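Local coordinates for BepC protein (Bartonella tribocorum, PDB 4WGJ) that probably transfers AMP from ATP to threonine or tyrosine side chains of target proteins, its Fic domain being captured here with an ATP analogue bound, at residues 93-98 / 154-159; 185-190 / 205-210. All coordinates share one frame; numbering follows the deposited sequence.

Following the chain from its N terminus, strand 92-93 runs into the loop 93-98, and the chain then passes through helices 111-126 and 135-152 before 154-159 returns to that loop. Interaction 1 thus closes a largely helical excursion and sets the loop beside the phosphate-binding turn that leads into helix 159-174. Interaction 2 opens only after this circuit is complete: helix 185-198 is followed closely by helix 202-211, and the two pack as neighbours. The contacts are in series, neither nesting nor crossing. Their centres lie about 23 Å apart on opposite sides of the chain's centre, yet each holds residues of the nucleotide pocket, 157-159 in interaction 1 and T189 in interaction 2.

Interaction 1 (93-98 / 154-159); sequences ARMPAM and PFRKGN. With ANP (phosphoaminophosphonic acid-adenylate ester), chain B.
Two irregular loops meet without any hydrogen bond between them, M95 and R156 coming nearest at 6.9 Å between their CA atoms. The touching is done by two methionines and one arginine. M95 reaches across with an extended chain, and its SD lies 3.5 Å from NE of R156, with CD of the same arginine close by. M98 crosses R156 at about a right angle: the bend at chi3 (75°) turns its methyl toward the arginine, where CE sits 3.7 Å from NH1 and touches the R156 carbonyl oxygen too. Both methionines meet the guanidinium at a slant.

Beyond R156 the turn is braced from within. N159 OD1 receives the F155 N-H on a lone pair in the carbonyl plane, while its ND2 gives a nearly straight bond to F155 O (2.8 Å, 173°). That same ND2 also binds O2A of the nucleotide analogue at 2.9 Å, so backbone and alpha-phosphate together fix the amide's rotation. K157 NZ and G158 N both grip O2B of the beta-phosphate, NZ at 2.7 Å. G158 sits at the N-cap position of helix 159-174, and this phosphate-binding turn belongs to a variant of the Fic motif HPFx(D/E)GNGR, with lysine at the usually acidic position.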
loop_
_atom_site.group_PDB
_atom_site.type_symbol
_atom_site.label_atom_id
_atom_site.label_comp_id
_atom_site.label_asym_id
_atom_site.label_seq_id
_atom_site.Cartn_x
_atom_site.Cartn_y
_atom_site.Cartn_z
ATOM N N ALA A 93 -3.352 19.281 -5.306
ATOM C CA ALA A 93 -3.550 18.610 -4.031
ATOM C C ALA A 93 -2.241 18.041 -3.473
ATOM O O ALA A 93 -1.347 17.657 -4.219
ATOM C CB ALA A 93 -4.585 17.485 -4.179
ATOM N N ARG A 94 -2.161 17.976 -2.152
ATOM C CA ARG A 94 -1.063 17.315 -1.445
ATOM C C ARG A 94 -1.587 16.912 -0.077
ATOM O O ARG A 94 -2.479 17.585 0.458
ATOM C CB ARG A 94 0.139 18.244 -1.299
ATOM C CG ARG A 94 1.471 17.518 -1.111
ATOM C CD ARG A 94 2.652 18.512 -1.123
ATOM N NE ARG A 94 2.832 19.215 0.147
ATOM C CZ ARG A 94 3.656 18.818 1.109
ATOM N NH1 ARG A 94 4.374 17.703 0.963
ATOM N NH2 ARG A 94 3.751 19.530 2.227
ATOM N N MET A 95 -1.044 15.846 0.505
ATOM C CA MET A 95 -1.474 15.496 1.850
ATOM C C MET A 95 -0.337 14.911 2.663
ATOM O O MET A 95 -0.263 13.703 2.846
ATOM C CB MET A 95 -2.635 14.515 1.825
ATOM C CG MET A 95 -3.267 14.387 3.213
ATOM S SD MET A 95 -4.945 13.776 3.144
ATOM C CE MET A 95 -5.514 14.159 4.800
ATOM N N PRO A 96 0.557 15.770 3.147
ATOM C CA PRO A 96 1.738 15.277 3.870
ATOM C C PRO A 96 1.403 14.571 5.180
ATOM O O PRO A 96 2.196 13.751 5.631
ATOM C CB PRO A 96 2.543 16.558 4.129
ATOM C CG PRO A 96 1.502 17.633 4.139
ATOM C CD PRO A 96 0.563 17.239 3.039
ATOM N N ALA A 97 0.259 14.884 5.785
ATOM C CA ALA A 97 -0.092 14.288 7.074
ATOM C C ALA A 97 -1.410 13.524 6.985
ATOM O O ALA A 97 -2.419 14.076 6.550
ATOM C CB ALA A 97 -0.178 15.359 8.148
ATOM N N MET A 98 -1.398 12.259 7.395
ATOM C CA MET A 98 -2.628 11.471 7.498
ATOM C C MET A 98 -2.610 10.733 8.825
ATOM O O MET A 98 -1.579 10.199 9.247
ATOM C CB MET A 98 -2.780 10.466 6.339
ATOM C CG MET A 98 -2.912 11.106 4.960
ATOM S SD MET A 98 -3.434 9.951 3.651
ATOM C CE MET A 98 -5.164 9.759 4.027
ATOM N N PRO A 154 2.332 5.722 1.608
ATOM C CA PRO A 154 2.816 6.801 0.737
ATOM C C PRO A 154 1.766 7.458 -0.150
ATOM O O PRO A 154 2.072 8.503 -0.726
ATOM C CB PRO A 154 3.855 6.097 -0.159
ATOM C CG PRO A 154 4.196 4.819 0.553
ATOM C CD PRO A 154 2.906 4.420 1.232
ATOM N N PHE A 155 0.581 6.865 -0.288
ATOM C CA PHE A 155 -0.419 7.396 -1.227
ATOM C C PHE A 155 -1.643 7.973 -0.523
ATOM O O PHE A 155 -1.924 7.650 0.630
ATOM C CB PHE A 155 -0.855 6.297 -2.215
ATOM C CG PHE A 155 0.311 5.620 -2.891
ATOM C CD1 PHE A 155 0.930 6.212 -3.982
ATOM C CD2 PHE A 155 0.819 4.418 -2.396
ATOM C CE1 PHE A 155 2.029 5.617 -4.586
ATOM C CE2 PHE A 155 1.926 3.818 -2.995
ATOM C CZ PHE A 155 2.524 4.425 -4.090
ATOM N N ARG A 156 -2.388 8.814 -1.232
ATOM C CA ARG A 156 -3.609 9.385 -0.659
ATOM C C ARG A 156 -4.637 8.280 -0.366
ATOM O O ARG A 156 -5.405 8.359 0.590
ATOM C CB ARG A 156 -4.192 10.445 -1.598
ATOM C CG ARG A 156 -5.541 11.025 -1.152
ATOM C CD ARG A 156 -5.458 11.667 0.246
ATOM N NE ARG A 156 -6.763 12.188 0.673
ATOM C CZ ARG A 156 -7.755 11.437 1.153
ATOM N NH1 ARG A 156 -7.607 10.115 1.271
ATOM N NH2 ARG A 156 -8.902 12.009 1.510
ATOM N N LYS A 157 -4.623 7.237 -1.187
ATOM C CA LYS A 157 -5.564 6.128 -1.062
ATOM C C LYS A 157 -4.971 4.951 -1.830
ATOM O O LYS A 157 -4.119 5.151 -2.705
ATOM C CB LYS A 157 -6.952 6.507 -1.622
ATOM C CG LYS A 157 -8.112 5.584 -1.184
ATOM C CD LYS A 157 -8.302 5.654 0.333
ATOM C CE LYS A 157 -9.589 4.979 0.791
ATOM N NZ LYS A 157 -9.606 3.527 0.461
ATOM N N GLY A 158 -5.396 3.735 -1.495
ATOM C CA GLY A 158 -4.905 2.556 -2.193
ATOM C C GLY A 158 -3.631 1.966 -1.602
ATOM O O GLY A 158 -2.975 1.123 -2.223
ATOM N N ASN A 159 -3.277 2.395 -0.397
ATOM C CA ASN A 159 -2.058 1.913 0.246
ATOM C C ASN A 159 -2.092 0.432 0.573
ATOM O O ASN A 159 -1.126 -0.274 0.316
ATOM C CB ASN A 159 -1.794 2.704 1.526
ATOM C CG ASN A 159 -1.449 4.135 1.237
ATOM O OD1 ASN A 159 -0.323 4.431 0.859
ATOM N ND2 ASN A 159 -2.409 5.021 1.388
HETATM P PG ANP B . -7.915 -1.559 1.779
HETATM O O1G ANP B . -8.179 -2.519 0.558
HETATM O O2G ANP B . -9.041 -1.754 2.757
HETATM O O3G ANP B . -6.547 -1.959 2.441
HETATM P PB ANP B . -6.781 0.876 0.481
HETATM O O1B ANP B . -6.124 -0.105 -0.433
HETATM O O2B ANP B . -7.417 2.072 -0.287
HETATM N N3B ANP B . -7.996 0.104 1.359
HETATM P PA ANP B . -5.870 2.785 2.333
HETATM O O1A ANP B . -7.285 3.029 2.724
HETATM O O2A ANP B . -5.118 3.978 1.756
HETATM O O3A ANP B . -5.678 1.501 1.412
HETATM O "O5'" ANP B . -5.100 2.253 3.616
HETATM C "C5'" ANP B . -5.659 1.131 4.342
HETATM C "C4'" ANP B . -4.625 0.508 5.246
HETATM O "O4'" ANP B . -4.551 1.255 6.490
HETATM C "C3'" ANP B . -4.939 -0.943 5.630
HETATM O "O3'" ANP B . -3.784 -1.777 5.593
HETATM C "C2'" ANP B . -5.499 -0.804 7.048
HETATM O "O2'" ANP B . -5.343 -1.984 7.828
HETATM C "C1'" ANP B . -4.649 0.349 7.572
HETATM N N9 ANP B . -5.235 1.021 8.730
HETATM C C8 ANP B . -6.563 1.285 8.948
HETATM N N7 ANP B . -6.809 1.880 10.091
HETATM C C5 ANP B . -5.556 2.016 10.669
HETATM C C6 ANP B . -5.126 2.564 11.894
HETATM N N6 ANP B . -5.952 3.110 12.790
HETATM N N1 ANP B . -3.803 2.536 12.167
HETATM C C2 ANP B . -2.974 1.988 11.275
HETATM N N3 ANP B . -3.262 1.440 10.092
HETATM C C4 ANP B . -4.575 1.487 9.845
#

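Interaction 2 (185-190 / 205-210); sequences KGRMTT and KDLFED. With GLY (glycine), chain D.
Helices 185-198 and 202-211, consecutive and joined by a short turn, pack beside the nucleotide pocket; the N-to-C directions of the segments here differ by 134°, and their axes approach to 10.7 Å. L207 has two conformers, and in the one described CD2 meets the tip of M188, 3.6 Å from CE, the two side chains crossing at about a right angle. CD1 of that conformer lies beside CD of R187, 4.0 Å away. M188 gets there through bends at chi2 and chi3 (64° and 68°), which fold its thioether over toward L207. M188 also lies along a bound glycine, whose OXT is 3.6 Å from CB, with CG and CE nearby, and F146 of helix 135-152 packs on it as well.

On the exposed side R187 and D210 bring opposite charges together, which probably attract, but make no direct bond: NH1 and OD2 are 4.1 Å apart, the oxygen well out of the guanidinium plane. A water connects them, accepting from NH1 at 2.7 Å in that plane and donating to OD2. An apolar seam of leucine and methionine with a water-bridged charge pair at its solvent side thus joins the two helices, the first of which supplies T189 to the nucleotide pocket in this helical Fic fold.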
loop_
_atom_site.group_PDB
_atom_site.type_symbol
_atom_site.label_atom_id
_atom_site.label_comp_id
_atom_site.label_asym_id
_atom_site.label_seq_id
_atom_site.Cartn_x
_atom_site.Cartn_y
_atom_site.Cartn_z
ATOM N N LYS A 185 -11.078 -8.026 5.984
ATOM C CA LYS A 185 -10.729 -6.648 6.317
ATOM C C LYS A 185 -10.492 -6.504 7.821
ATOM O O LYS A 185 -9.550 -5.832 8.251
ATOM C CB LYS A 185 -11.837 -5.689 5.859
ATOM N N GLY A 186 -11.351 -7.131 8.622
ATOM C CA GLY A 186 -11.212 -7.096 10.069
ATOM C C GLY A 186 -9.900 -7.687 10.578
ATOM O O GLY A 186 -9.230 -7.101 11.447
ATOM N N ARG A 187 -9.520 -8.847 10.046
ATOM C CA ARG A 187 -8.265 -9.486 10.455
ATOM C C ARG A 187 -7.065 -8.587 10.122
ATOM O O ARG A 187 -6.161 -8.399 10.946
ATOM C CB ARG A 187 -8.106 -10.863 9.787
ATOM C CG ARG A 187 -6.873 -11.636 10.273
ATOM C CD ARG A 187 -6.711 -13.004 9.602
ATOM N NE ARG A 187 -7.782 -13.931 9.962
ATOM C CZ ARG A 187 -7.673 -14.876 10.892
ATOM N NH1 ARG A 187 -6.532 -15.039 11.558
ATOM N NH2 ARG A 187 -8.701 -15.667 11.151
ATOM N N MET A 188 -7.058 -8.031 8.913
ATOM C CA MET A 188 -5.945 -7.190 8.482
ATOM C C MET A 188 -5.897 -5.894 9.288
ATOM O O MET A 188 -4.832 -5.482 9.742
ATOM C CB MET A 188 -6.045 -6.866 6.996
ATOM C CG MET A 188 -4.987 -5.842 6.536
ATOM S SD MET A 188 -3.302 -6.476 6.706
ATOM C CE MET A 188 -3.369 -7.747 5.454
ATOM N N THR A 189 -7.054 -5.259 9.454
ATOM C CA THR A 189 -7.137 -4.010 10.211
ATOM C C THR A 189 -6.618 -4.205 11.635
ATOM O O THR A 189 -5.808 -3.414 12.128
ATOM C CB THR A 189 -8.577 -3.476 10.234
ATOM O OG1 THR A 189 -8.935 -3.075 8.906
ATOM C CG2 THR A 189 -8.684 -2.273 11.147
ATOM N N THR A 190 -7.068 -5.267 12.290
ATOM C CA THR A 190 -6.592 -5.572 13.638
ATOM C C THR A 190 -5.053 -5.691 13.687
ATOM O O THR A 190 -4.409 -5.086 14.550
ATOM C CB THR A 190 -7.262 -6.842 14.162
ATOM O OG1 THR A 190 -8.648 -6.549 14.401
ATOM C CG2 THR A 190 -6.618 -7.300 15.466
ATOM N N LYS A 205 2.776 -10.686 12.757
ATOM C CA LYS A 205 3.636 -11.862 12.629
ATOM C C LYS A 205 2.803 -13.109 12.373
ATOM O O LYS A 205 3.125 -13.918 11.491
ATOM C CB LYS A 205 4.489 -12.050 13.883
ATOM C CG LYS A 205 5.492 -10.932 14.114
ATOM C CD LYS A 205 6.602 -10.943 13.082
ATOM C CE LYS A 205 7.605 -9.825 13.359
ATOM N NZ LYS A 205 8.614 -9.725 12.281
ATOM N N ASP A 206 1.728 -13.260 13.144
ATOM C CA ASP A 206 0.832 -14.399 12.989
ATOM C C ASP A 206 0.191 -14.395 11.608
ATOM O O ASP A 206 0.065 -15.445 10.973
ATOM C CB ASP A 206 -0.263 -14.393 14.067
ATOM C CG ASP A 206 0.278 -14.668 15.464
ATOM O OD1 ASP A 206 1.454 -15.076 15.598
ATOM O OD2 ASP A 206 -0.492 -14.496 16.433
ATOM N N LEU A 207 -0.222 -13.213 11.160
ATOM C CA LEU A 207 -0.858 -13.067 9.859
ATOM C C LEU A 207 0.072 -13.565 8.759
ATOM O O LEU A 207 -0.320 -14.359 7.903
ATOM C CB LEU A 207 -1.248 -11.606 9.622
ATOM C CG LEU A 207 -1.910 -11.269 8.284
ATOM C CD1 LEU A 207 -3.147 -12.114 8.077
ATOM C CD2 LEU A 207 -2.264 -9.785 8.235
ATOM N N PHE A 208 1.321 -13.110 8.780
ATOM C CA PHE A 208 2.233 -13.532 7.721
ATOM C C PHE A 208 2.608 -15.008 7.822
ATOM O O PHE A 208 2.863 -15.648 6.802
ATOM C CB PHE A 208 3.467 -12.619 7.682
ATOM C CG PHE A 208 3.236 -11.405 6.834
ATOM C CD1 PHE A 208 2.518 -10.329 7.333
ATOM C CD2 PHE A 208 3.632 -11.385 5.501
ATOM C CE1 PHE A 208 2.249 -9.221 6.532
ATOM C CE2 PHE A 208 3.363 -10.290 4.694
ATOM C CZ PHE A 208 2.670 -9.204 5.211
ATOM N N GLU A 209 2.596 -15.572 9.024
ATOM C CA GLU A 209 2.752 -17.016 9.155
ATOM C C GLU A 209 1.566 -17.724 8.482
ATOM O O GLU A 209 1.731 -18.762 7.831
ATOM C CB GLU A 209 2.865 -17.415 10.635
ATOM C CG GLU A 209 2.635 -18.890 10.912
ATOM C CD GLU A 209 3.660 -19.774 10.232
ATOM O OE1 GLU A 209 4.823 -19.331 10.092
ATOM O OE2 GLU A 209 3.304 -20.908 9.839
ATOM N N ASP A 210 0.379 -17.138 8.605
ATOM C CA ASP A 210 -0.836 -17.781 8.115
ATOM C C ASP A 210 -0.990 -17.690 6.594
ATOM O O ASP A 210 -1.681 -18.523 5.995
ATOM C CB ASP A 210 -2.076 -17.175 8.787
ATOM C CG ASP A 210 -2.178 -17.519 10.272
ATOM O OD1 ASP A 210 -1.624 -18.554 10.693
ATOM O OD2 ASP A 210 -2.834 -16.755 11.015
HETATM N N GLY D . -8.818 -5.790 3.447
HETATM C CA GLY D . -8.924 -7.108 2.850
HETATM C C GLY D . -7.612 -7.865 2.913
HETATM O O GLY D . -7.488 -8.995 2.437
HETATM O OXT GLY D . -6.631 -7.355 3.450
HETATM O O HOH W 1 -3.937 -14.280 11.073
#